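Local coordinates for protein polyhedrin (Operophtera brumata cypovirus 19, PDB 5A99) that forms the crystalline matrix of the cypovirus polyhedra, the occlusion bodies that probably embed and protect virus particles outside the insect host, at residues A[21-26]-A[160-165]; A[27-32]-A[191-196]; A[125-130]-A[184-189]. All blocks are in the same frame, centred on the assembly; numbering follows the deposited sequence.

How the interactions relate
Interaction 3 is the buried contact of the three, a pair of antiparallel strands joined by backbone hydrogen bonds, with phenylalanines and aliphatic groups on one face and, on the other, a tryptophan, small apolar groups and polar side chains at a subunit boundary. Interactions 1 and 2 lie farther out. They share the chain where helix 10-25 runs into the loop before strand 33-40, and they touch through Gln-26 and Arg-191. Interaction 1 is a surface contact built on one leucine and an out-of-plane ion pair; interaction 2 is partly buried and joins two loops through arginines and waters. Segments 184-189 and 191-196 adjoin in sequence, so strand 184-190 leads from the core contact into the loop contact.

Interaction 1. Residues A[21-26]-A[160-165]; sequences EILDRQ and RYFDRE
Leu-23 carries most of this contact, dividing its two methyls between an aromatic pair and an arginine at the tip of a β-hairpin. CD1 lies 3.6 Å from CE2 of Tyr-161 and 3.8 Å from CD2 of Phe-162, approaching both rings obliquely. CD2 turns instead to Arg-164, 3.6 Å from its NE, while CB of Leu-23 lies over one face of the guanidinium, offset toward its rim. The leucine's chi1 of -99° lies off a staggered value and places CG against CD and NE of Arg-164. The aromatic side is itself ordered: Phe-162 brings its CD2 3.5 Å above the centre of the Tyr-161 ring, so the leucine methyl meets two rings already packed together. Asp-24 comes next and adds charge, its OD1 standing 3.6 Å from NH2 of Arg-164. The carboxylate and guanidinium planes are 71° apart and the oxygen lies well out of the guanidinium plane, so this salt bridge is electrostatic, with no N-H aimed at the acceptor. Arg-25 faces elsewhere, pairing through NH2 with Glu-21 one turn back and giving NH1 to the carbonyl of Glu-142 of the second subunit. At Gln-26 the link becomes water-mediated: NE2 donates to a water at 3.2 Å, and that water donates to Glu-165 O at 2.7 Å. Opposite the helix, a type I' turn from Tyr-161 to Arg-164 makes a tight two-residue hairpin, closed by paired backbone bonds between those residues. Arg-160 braces it by directing NE and NH2 to the single carbonyl oxygen of Asp-163. The contact thus sets the C-terminal end of helix 10-25 against the hairpin between strands 157-161 and 164-173, at the edge of the six-stranded antiparallel sheet.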
loop_
_atom_site.group_PDB
_atom_site.type_symbol
_atom_site.label_atom_id
_atom_site.label_comp_id
_atom_site.label_asym_id
_atom_site.label_seq_id
_atom_site.Cartn_x
_atom_site.Cartn_y
_atom_site.Cartn_z
ATOM N N GLU A 21 -8.936 -26.118 -21.112
ATOM C CA GLU A 21 -9.438 -24.872 -20.552
ATOM C C GLU A 21 -8.654 -24.432 -19.301
ATOM O O GLU A 21 -8.323 -23.248 -19.131
ATOM C CB GLU A 21 -10.913 -25.005 -20.209
ATOM C CG GLU A 21 -11.456 -23.754 -19.560
ATOM C CD GLU A 21 -12.963 -23.743 -19.480
ATOM O OE1 GLU A 21 -13.563 -24.813 -19.219
ATOM O OE2 GLU A 21 -13.542 -22.659 -19.688
ATOM N N ILE A 22 -8.345 -25.383 -18.427
ATOM C CA ILE A 22 -7.674 -25.062 -17.169
ATOM C C ILE A 22 -6.167 -24.885 -17.371
ATOM O O ILE A 22 -5.570 -23.934 -16.859
ATOM C CB ILE A 22 -7.955 -26.142 -16.093
ATOM C CG1 ILE A 22 -9.431 -26.106 -15.672
ATOM C CG2 ILE A 22 -7.060 -25.952 -14.874
ATOM C CD1 ILE A 22 -9.888 -24.807 -14.986
ATOM N N LEU A 23 -5.556 -25.797 -18.120
ATOM C CA LEU A 23 -4.137 -25.699 -18.458
ATOM C C LEU A 23 -3.822 -24.398 -19.183
ATOM O O LEU A 23 -2.747 -23.823 -19.002
ATOM C CB LEU A 23 -3.725 -26.867 -19.354
ATOM C CG LEU A 23 -3.019 -28.055 -18.692
ATOM C CD1 LEU A 23 -3.669 -28.454 -17.389
ATOM C CD2 LEU A 23 -3.014 -29.230 -19.642
ATOM N N ASP A 24 -4.758 -23.945 -20.010
ATOM C CA ASP A 24 -4.524 -22.759 -20.821
ATOM C C ASP A 24 -5.100 -21.480 -20.234
ATOM O O ASP A 24 -4.880 -20.406 -20.797
ATOM C CB ASP A 24 -5.089 -22.931 -22.227
ATOM C CG ASP A 24 -4.268 -23.859 -23.076
ATOM O OD1 ASP A 24 -3.169 -24.283 -22.634
ATOM O OD2 ASP A 24 -4.737 -24.167 -24.195
ATOM N N ARG A 25 -5.833 -21.575 -19.121
ATOM C CA ARG A 25 -6.459 -20.383 -18.527
ATOM C C ARG A 25 -5.429 -19.311 -18.211
ATOM O O ARG A 25 -5.712 -18.122 -18.314
ATOM C CB ARG A 25 -7.209 -20.718 -17.243
ATOM C CG ARG A 25 -7.864 -19.513 -16.536
ATOM C CD ARG A 25 -9.157 -19.931 -15.825
ATOM N NE ARG A 25 -10.184 -20.377 -16.784
ATOM C CZ ARG A 25 -11.409 -20.784 -16.463
ATOM N NH1 ARG A 25 -11.807 -20.803 -15.195
ATOM N NH2 ARG A 25 -12.250 -21.169 -17.419
ATOM N N GLN A 26 -4.238 -19.753 -17.822
ATOM C CA GLN A 26 -3.158 -18.842 -17.440
ATOM C C GLN A 26 -2.839 -17.820 -18.521
ATOM O O GLN A 26 -2.277 -16.763 -18.223
ATOM C CB GLN A 26 -1.883 -19.631 -17.141
ATOM C CG GLN A 26 -1.334 -20.394 -18.359
ATOM C CD GLN A 26 0.068 -20.962 -18.139
ATOM O OE1 GLN A 26 0.617 -20.895 -17.042
ATOM N NE2 GLN A 26 0.645 -21.522 -19.192
ATOM N N ARG A 160 6.795 -28.274 -13.037
ATOM C CA ARG A 160 5.962 -28.694 -14.153
ATOM C C ARG A 160 4.617 -29.252 -13.689
ATOM O O ARG A 160 4.498 -29.835 -12.603
ATOM C CB ARG A 160 6.707 -29.709 -15.035
ATOM C CG ARG A 160 7.962 -29.144 -15.716
ATOM C CD ARG A 160 8.694 -30.176 -16.582
ATOM N NE ARG A 160 8.394 -30.001 -18.002
ATOM C CZ ARG A 160 9.247 -29.532 -18.910
ATOM N NH1 ARG A 160 10.486 -29.196 -18.572
ATOM N NH2 ARG A 160 8.854 -29.412 -20.173
ATOM N N TYR A 161 3.612 -29.050 -14.532
ATOM C CA TYR A 161 2.266 -29.539 -14.296
ATOM C C TYR A 161 1.764 -30.067 -15.627
ATOM O O TYR A 161 1.691 -29.325 -16.614
ATOM C CB TYR A 161 1.403 -28.390 -13.784
ATOM C CG TYR A 161 -0.055 -28.687 -13.539
ATOM C CD1 TYR A 161 -0.455 -29.548 -12.528
ATOM C CD2 TYR A 161 -1.042 -28.055 -14.284
ATOM C CE1 TYR A 161 -1.797 -29.796 -12.286
ATOM C CE2 TYR A 161 -2.387 -28.298 -14.049
ATOM C CZ TYR A 161 -2.759 -29.164 -13.050
ATOM O OH TYR A 161 -4.102 -29.396 -12.822
ATOM N N PHE A 162 1.432 -31.354 -15.647
ATOM C CA PHE A 162 1.162 -32.061 -16.891
ATOM C C PHE A 162 2.233 -31.702 -17.921
ATOM O O PHE A 162 1.925 -31.363 -19.066
ATOM C CB PHE A 162 -0.247 -31.752 -17.416
ATOM C CG PHE A 162 -1.349 -32.304 -16.549
ATOM C CD1 PHE A 162 -1.680 -33.650 -16.612
ATOM C CD2 PHE A 162 -2.046 -31.481 -15.673
ATOM C CE1 PHE A 162 -2.681 -34.172 -15.822
ATOM C CE2 PHE A 162 -3.050 -31.993 -14.874
ATOM C CZ PHE A 162 -3.375 -33.339 -14.948
ATOM N N ASP A 163 3.488 -31.763 -17.484
ATOM C CA ASP A 163 4.652 -31.566 -18.349
ATOM C C ASP A 163 4.884 -30.134 -18.827
ATOM O O ASP A 163 5.806 -29.897 -19.598
ATOM C CB ASP A 163 4.571 -32.485 -19.563
ATOM C CG ASP A 163 4.450 -33.937 -19.174
ATOM O OD1 ASP A 163 5.401 -34.458 -18.552
ATOM O OD2 ASP A 163 3.401 -34.548 -19.477
ATOM N N ARG A 164 4.061 -29.193 -18.378
ATOM C CA ARG A 164 4.231 -27.785 -18.735
ATOM C C ARG A 164 4.895 -27.004 -17.614
ATOM O O ARG A 164 4.509 -27.112 -16.453
ATOM C CB ARG A 164 2.873 -27.154 -19.051
ATOM C CG ARG A 164 2.168 -27.787 -20.240
ATOM C CD ARG A 164 0.656 -27.753 -20.043
ATOM N NE ARG A 164 -0.105 -27.864 -21.293
ATOM C CZ ARG A 164 -0.248 -26.876 -22.178
ATOM N NH1 ARG A 164 0.340 -25.702 -21.968
ATOM N NH2 ARG A 164 -0.974 -27.059 -23.279
ATOM N N GLU A 165 5.892 -26.206 -17.966
ATOM C CA GLU A 165 6.489 -25.293 -17.008
ATOM C C GLU A 165 5.428 -24.254 -16.676
ATOM O O GLU A 165 5.005 -23.492 -17.540
ATOM C CB GLU A 165 7.755 -24.637 -17.585
ATOM C CG GLU A 165 8.912 -25.623 -17.797
ATOM C CD GLU A 165 10.153 -24.976 -18.390
ATOM O OE1 GLU A 165 10.033 -23.857 -18.932
ATOM O OE2 GLU A 165 11.243 -25.594 -18.318
HETATM O O HOH W 1 3.525 -22.735 -19.635
#

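Interaction 2. Residues A[27-32]-A[191-196]; sequences YSRDSY and RANRDG
Arg-191 reaches Ser-28, Arg-29 and Ser-31 by setting CG between its backbone N and carbonyl carbon (chi1 87°) and then bending at chi3 (35°), which swings NE round toward the turn. Its guanidinium lies against the type I turn from Ser-28 to Ser-31: CA of Arg-29 is 3.8 Å above its centre, and Ser-28 O lies over the same group, 3.1 Å from NH1 but at an angle too poor for a hydrogen bond. At the edge of the plane, NH2 comes within 2.9 Å of Ser-31 O. CG of Arg-29 packs 3.8 Å from CD of Arg-191; beyond it the chain bends at chi2, and NE donates to a water at 2.7 Å that in turn donates to Ala-192 O at 3.0 Å; a second water makes the same link weakly. Tyr-27 presents its ring edge to Arg-194, CE1 lying 3.9 Å from NH2, while Arg-194 makes its salt bridge with Asp-118. Each loop is also shaped from within, by an ST turn at Ser-28 and an Asx turn at Asn-193. The buried Arg-191 gives NE to Pro-54 O and NH1 to Gln-26 O. A cation so bonded, with the carbonyls of Ser-28 and Ser-31 close by, links several backbone segments, and these dipoles probably help to offset its charge near Arg-29.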
loop_
_atom_site.group_PDB
_atom_site.type_symbol
_atom_site.label_atom_id
_atom_site.label_comp_id
_atom_site.label_asym_id
_atom_site.label_seq_id
_atom_site.Cartn_x
_atom_site.Cartn_y
_atom_site.Cartn_z
ATOM N N TYR A 27 -3.135 -18.158 -19.779
ATOM C CA TYR A 27 -2.893 -17.241 -20.895
ATOM C C TYR A 27 -3.947 -16.148 -20.983
ATOM O O TYR A 27 -3.721 -15.119 -21.603
ATOM C CB TYR A 27 -2.849 -17.986 -22.223
ATOM C CG TYR A 27 -1.676 -18.925 -22.368
ATOM C CD1 TYR A 27 -0.380 -18.435 -22.521
ATOM C CD2 TYR A 27 -1.863 -20.301 -22.358
ATOM C CE1 TYR A 27 0.703 -19.302 -22.658
ATOM C CE2 TYR A 27 -0.789 -21.176 -22.495
ATOM C CZ TYR A 27 0.491 -20.670 -22.643
ATOM O OH TYR A 27 1.560 -21.529 -22.780
ATOM N N SER A 28 -5.105 -16.375 -20.381
ATOM C CA SER A 28 -6.137 -15.342 -20.339
ATOM C C SER A 28 -5.731 -14.184 -19.444
ATOM O O SER A 28 -5.238 -14.395 -18.335
ATOM C CB SER A 28 -7.466 -15.898 -19.839
ATOM O OG SER A 28 -8.402 -14.838 -19.692
ATOM N N ARG A 29 -5.948 -12.963 -19.932
ATOM C CA ARG A 29 -5.668 -11.774 -19.136
ATOM C C ARG A 29 -6.604 -11.686 -17.937
ATOM O O ARG A 29 -6.406 -10.859 -17.059
ATOM C CB ARG A 29 -5.771 -10.504 -19.985
ATOM C CG ARG A 29 -4.461 -10.126 -20.661
ATOM C CD ARG A 29 -4.196 -10.947 -21.918
ATOM N NE ARG A 29 -3.129 -10.329 -22.713
ATOM C CZ ARG A 29 -3.325 -9.519 -23.749
ATOM N NH1 ARG A 29 -4.547 -9.241 -24.164
ATOM N NH2 ARG A 29 -2.285 -9.002 -24.389
ATOM N N ASP A 30 -7.619 -12.544 -17.900
ATOM C CA ASP A 30 -8.561 -12.565 -16.787
ATOM C C ASP A 30 -8.289 -13.715 -15.832
ATOM O O ASP A 30 -9.165 -14.122 -15.074
ATOM C CB ASP A 30 -9.993 -12.668 -17.308
ATOM C CG ASP A 30 -10.291 -11.645 -18.372
ATOM O OD1 ASP A 30 -9.936 -10.451 -18.185
ATOM O OD2 ASP A 30 -10.860 -12.048 -19.404
ATOM N N SER A 31 -7.076 -14.242 -15.883
ATOM C CA SER A 31 -6.617 -15.189 -14.881
ATOM C C SER A 31 -5.592 -14.466 -14.016
ATOM O O SER A 31 -5.351 -13.276 -14.196
ATOM C CB SER A 31 -6.003 -16.436 -15.531
ATOM O OG SER A 31 -4.752 -16.164 -16.127
ATOM N N TYR A 32 -4.979 -15.187 -13.091
ATOM C CA TYR A 32 -4.029 -14.573 -12.183
ATOM C C TYR A 32 -2.573 -14.969 -12.419
ATOM O O TYR A 32 -2.264 -16.062 -12.903
ATOM C CB TYR A 32 -4.408 -14.904 -10.743
ATOM C CG TYR A 32 -5.484 -13.993 -10.217
ATOM C CD1 TYR A 32 -6.818 -14.262 -10.469
ATOM C CD2 TYR A 32 -5.166 -12.855 -9.497
ATOM C CE1 TYR A 32 -7.810 -13.430 -10.005
ATOM C CE2 TYR A 32 -6.144 -12.016 -9.030
ATOM C CZ TYR A 32 -7.473 -12.310 -9.291
ATOM O OH TYR A 32 -8.473 -11.503 -8.831
ATOM N N ARG A 191 2.491 -10.351 -16.147
ATOM C CA ARG A 191 2.108 -11.452 -17.020
ATOM C C ARG A 191 2.761 -11.228 -18.370
ATOM O O ARG A 191 2.998 -10.083 -18.768
ATOM C CB ARG A 191 0.584 -11.585 -17.177
ATOM C CG ARG A 191 -0.053 -10.736 -18.272
ATOM C CD ARG A 191 -1.496 -11.193 -18.612
ATOM N NE ARG A 191 -2.240 -11.679 -17.449
ATOM C CZ ARG A 191 -2.527 -12.959 -17.223
ATOM N NH1 ARG A 191 -2.157 -13.898 -18.085
ATOM N NH2 ARG A 191 -3.184 -13.307 -16.141
ATOM N N ALA A 192 3.039 -12.326 -19.064
ATOM C CA ALA A 192 3.632 -12.281 -20.391
ATOM C C ALA A 192 2.708 -11.596 -21.391
ATOM O O ALA A 192 1.514 -11.870 -21.443
ATOM C CB ALA A 192 3.944 -13.697 -20.867
ATOM N N ASN A 193 3.270 -10.713 -22.205
ATOM C CA ASN A 193 2.546 -10.210 -23.357
ATOM C C ASN A 193 3.426 -10.297 -24.600
ATOM O O ASN A 193 4.404 -9.562 -24.742
ATOM C CB ASN A 193 2.052 -8.783 -23.126
ATOM C CG ASN A 193 1.138 -8.311 -24.240
ATOM O OD1 ASN A 193 0.960 -9.009 -25.239
ATOM N ND2 ASN A 193 0.546 -7.135 -24.070
ATOM N N ARG A 194 3.076 -11.221 -25.486
ATOM C CA ARG A 194 3.888 -11.518 -26.654
ATOM C C ARG A 194 3.391 -10.744 -27.874
ATOM O O ARG A 194 4.025 -10.773 -28.938
ATOM C CB ARG A 194 3.843 -13.012 -26.942
ATOM C CG ARG A 194 4.273 -13.860 -25.755
ATOM C CD ARG A 194 3.762 -15.270 -25.858
ATOM N NE ARG A 194 4.145 -16.083 -24.703
ATOM C CZ ARG A 194 3.418 -16.198 -23.593
ATOM N NH1 ARG A 194 2.263 -15.549 -23.470
ATOM N NH2 ARG A 194 3.845 -16.961 -22.600
ATOM N N ASP A 195 2.260 -10.055 -27.709
ATOM C CA ASP A 195 1.680 -9.257 -28.788
ATOM C C ASP A 195 1.973 -7.760 -28.676
ATOM O O ASP A 195 2.572 -7.296 -27.704
ATOM C CB ASP A 195 0.184 -9.530 -28.886
ATOM C CG ASP A 195 -0.116 -11.003 -29.109
ATOM O OD1 ASP A 195 0.680 -11.686 -29.791
ATOM O OD2 ASP A 195 -1.137 -11.495 -28.595
ATOM N N GLY A 196 1.576 -7.010 -29.702
ATOM C CA GLY A 196 1.988 -5.623 -29.838
ATOM C C GLY A 196 1.322 -4.664 -28.857
ATOM O O GLY A 196 1.960 -3.735 -28.349
HETATM O O HOH W 2 -0.615 -9.823 -21.722
HETATM O O HOH W 3 -0.872 -12.078 -23.769
#

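Interaction 3. Residues A[125-130]-A[184-189]; sequences WFRVNK and VISFAV
Phe-126 and Phe-187 form a non-hydrogen-bonded pair across the two antiparallel strands, their CA atoms 4.3 Å apart, the shortest such distance of the contact. This is the tight part of the contact. CB of Phe-187 stands 3.1 Å from Trp-125 O and 3.8 Å from CD1 of Phe-126. CE1 of Phe-126 touches CG2 of Ile-185. The other face of the strand pair is also filled: Trp-125, with CG anti to its backbone N (chi1 172°), lays its six-membered ring across the neighbouring strand, CH2 reaching CB of Ser-186 at 3.7 Å. CZ2 of the same ring lies 3.5 Å above one face of the Arg-127 guanidinium. A water settles the polar atoms there, donating to Arg-127 O and Ser-186 OG and accepting from Arg-127 NE. Backbone bonds run in pairs between Trp-125 and Ala-188, Arg-127 and Ser-186, and Asn-129 and Val-184. Toward the Lys-130 end, where Val-128 is partly exposed, the fit relaxes. Asn-129 N to Val-184 O is short, at 2.8 Å, but weak because its N-H is bent to 126°; CG2 of Val-128 lies alongside Ile-185, 4.1 Å from its CG1. Exposed Lys-130 contributes its carbonyl oxygen, against CG2 of Val-184, and its CB points away from the other strand. The third subunit covers the Trp-125 face, where Arg-127 meets Asp-214 and Tyr-32 of that subunit, Ser-186 OG is hydrogen-bonded to the backbone O of the same Asp-214, and Arg-211 of that subunit forms a cation-pi contact with Trp-125. Within the chain, strand 184-190 is the middle of a three-stranded antiparallel sheet between 56-61 and 125-129, and the phenylalanine-bearing face of that sheet packs on strands 33-40 and 110-116 of the six-stranded sheet, Phe-126 stacking with Phe-113.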
loop_
_atom_site.group_PDB
_atom_site.type_symbol
_atom_site.label_atom_id
_atom_site.label_comp_id
_atom_site.label_asym_id
_atom_site.label_seq_id
_atom_site.Cartn_x
_atom_site.Cartn_y
_atom_site.Cartn_z
ATOM N N TRP A 125 11.875 -9.980 -11.026
ATOM C CA TRP A 125 12.901 -9.191 -10.369
ATOM C C TRP A 125 12.769 -9.383 -8.869
ATOM O O TRP A 125 11.677 -9.334 -8.325
ATOM C CB TRP A 125 12.733 -7.720 -10.760
ATOM C CG TRP A 125 13.608 -6.772 -10.001
ATOM C CD1 TRP A 125 14.934 -6.534 -10.218
ATOM C CD2 TRP A 125 13.215 -5.911 -8.920
ATOM N NE1 TRP A 125 15.396 -5.591 -9.335
ATOM C CE2 TRP A 125 14.363 -5.188 -8.530
ATOM C CE3 TRP A 125 12.012 -5.682 -8.247
ATOM C CZ2 TRP A 125 14.343 -4.254 -7.495
ATOM C CZ3 TRP A 125 11.993 -4.739 -7.216
ATOM C CH2 TRP A 125 13.150 -4.046 -6.850
ATOM N N PHE A 126 13.888 -9.604 -8.197
ATOM C CA PHE A 126 13.866 -9.995 -6.799
ATOM C C PHE A 126 15.137 -9.463 -6.139
ATOM O O PHE A 126 16.239 -9.740 -6.603
ATOM C CB PHE A 126 13.777 -11.528 -6.704
ATOM C CG PHE A 126 13.730 -12.052 -5.304
ATOM C CD1 PHE A 126 12.530 -12.127 -4.612
ATOM C CD2 PHE A 126 14.890 -12.476 -4.679
ATOM C CE1 PHE A 126 12.500 -12.604 -3.318
ATOM C CE2 PHE A 126 14.865 -12.953 -3.380
ATOM C CZ PHE A 126 13.676 -13.022 -2.701
ATOM N N ARG A 127 14.981 -8.682 -5.070
ATOM C CA ARG A 127 16.123 -8.021 -4.442
ATOM C C ARG A 127 15.983 -8.024 -2.937
ATOM O O ARG A 127 15.024 -7.470 -2.390
ATOM C CB ARG A 127 16.247 -6.568 -4.939
ATOM C CG ARG A 127 17.496 -5.816 -4.428
ATOM C CD ARG A 127 17.453 -4.373 -4.839
ATOM N NE ARG A 127 16.297 -3.714 -4.231
ATOM C CZ ARG A 127 15.781 -2.564 -4.639
ATOM N NH1 ARG A 127 16.304 -1.922 -5.670
ATOM N NH2 ARG A 127 14.731 -2.049 -4.007
ATOM N N VAL A 128 16.938 -8.661 -2.270
ATOM C CA VAL A 128 17.014 -8.613 -0.819
ATOM C C VAL A 128 17.983 -7.502 -0.450
ATOM O O VAL A 128 19.192 -7.649 -0.604
ATOM C CB VAL A 128 17.515 -9.952 -0.225
ATOM C CG1 VAL A 128 17.485 -9.906 1.299
ATOM C CG2 VAL A 128 16.678 -11.108 -0.725
ATOM N N ASN A 129 17.451 -6.369 -0.014
ATOM C CA ASN A 129 18.294 -5.319 0.537
ATOM C C ASN A 129 18.682 -5.639 1.977
ATOM O O ASN A 129 18.098 -6.521 2.614
ATOM C CB ASN A 129 17.574 -3.975 0.507
ATOM C CG ASN A 129 17.750 -3.244 -0.812
ATOM O OD1 ASN A 129 18.508 -3.669 -1.682
ATOM N ND2 ASN A 129 17.052 -2.123 -0.956
ATOM N N LYS A 130 19.682 -4.925 2.478
ATOM C CA LYS A 130 19.973 -4.897 3.901
ATOM C C LYS A 130 18.823 -4.199 4.622
ATOM O O LYS A 130 17.972 -3.567 3.992
ATOM C CB LYS A 130 21.235 -4.079 4.158
ATOM C CG LYS A 130 22.509 -4.581 3.492
ATOM C CD LYS A 130 23.669 -3.667 3.878
ATOM C CE LYS A 130 25.024 -4.222 3.462
ATOM N NZ LYS A 130 25.642 -5.103 4.511
ATOM N N VAL A 184 15.414 -6.895 3.826
ATOM C CA VAL A 184 14.277 -6.147 3.306
ATOM C C VAL A 184 14.070 -6.768 1.924
ATOM O O VAL A 184 15.039 -7.069 1.231
ATOM C CB VAL A 184 14.587 -4.652 3.167
ATOM C CG1 VAL A 184 13.597 -3.985 2.221
ATOM C CG2 VAL A 184 14.588 -3.951 4.547
ATOM N N ILE A 185 12.834 -7.003 1.522
ATOM C CA ILE A 185 12.618 -7.727 0.279
ATOM C C ILE A 185 11.676 -7.018 -0.683
ATOM O O ILE A 185 10.559 -6.641 -0.316
ATOM C CB ILE A 185 12.118 -9.148 0.553
ATOM C CG1 ILE A 185 13.228 -9.986 1.204
ATOM C CG2 ILE A 185 11.685 -9.826 -0.726
ATOM C CD1 ILE A 185 12.730 -11.283 1.774
ATOM N N SER A 186 12.159 -6.836 -1.913
ATOM C CA SER A 186 11.392 -6.253 -3.012
ATOM C C SER A 186 11.311 -7.242 -4.192
ATOM O O SER A 186 12.288 -7.922 -4.504
ATOM C CB SER A 186 12.036 -4.940 -3.480
ATOM O OG SER A 186 12.267 -4.079 -2.378
ATOM N N PHE A 187 10.147 -7.335 -4.834
ATOM C CA PHE A 187 10.040 -8.104 -6.069
ATOM C C PHE A 187 8.947 -7.579 -7.003
ATOM O O PHE A 187 8.109 -6.755 -6.627
ATOM C CB PHE A 187 9.876 -9.605 -5.781
ATOM C CG PHE A 187 8.646 -9.949 -5.000
ATOM C CD1 PHE A 187 7.406 -9.980 -5.610
ATOM C CD2 PHE A 187 8.733 -10.265 -3.656
ATOM C CE1 PHE A 187 6.265 -10.305 -4.896
ATOM C CE2 PHE A 187 7.602 -10.601 -2.936
ATOM C CZ PHE A 187 6.363 -10.613 -3.556
ATOM N N ALA A 188 9.015 -8.025 -8.246
ATOM C CA ALA A 188 8.051 -7.633 -9.255
ATOM C C ALA A 188 7.976 -8.707 -10.308
ATOM O O ALA A 188 8.939 -9.438 -10.554
ATOM C CB ALA A 188 8.439 -6.334 -9.890
ATOM N N VAL A 189 6.810 -8.788 -10.927
ATOM C CA VAL A 189 6.602 -9.663 -12.055
ATOM C C VAL A 189 5.296 -9.262 -12.740
ATOM O O VAL A 189 4.332 -8.898 -12.071
ATOM C CB VAL A 189 6.567 -11.146 -11.620
ATOM C CG1 VAL A 189 5.554 -11.378 -10.516
ATOM C CG2 VAL A 189 6.284 -12.044 -12.812
HETATM O O HOH W 4 14.995 -4.701 -1.760
#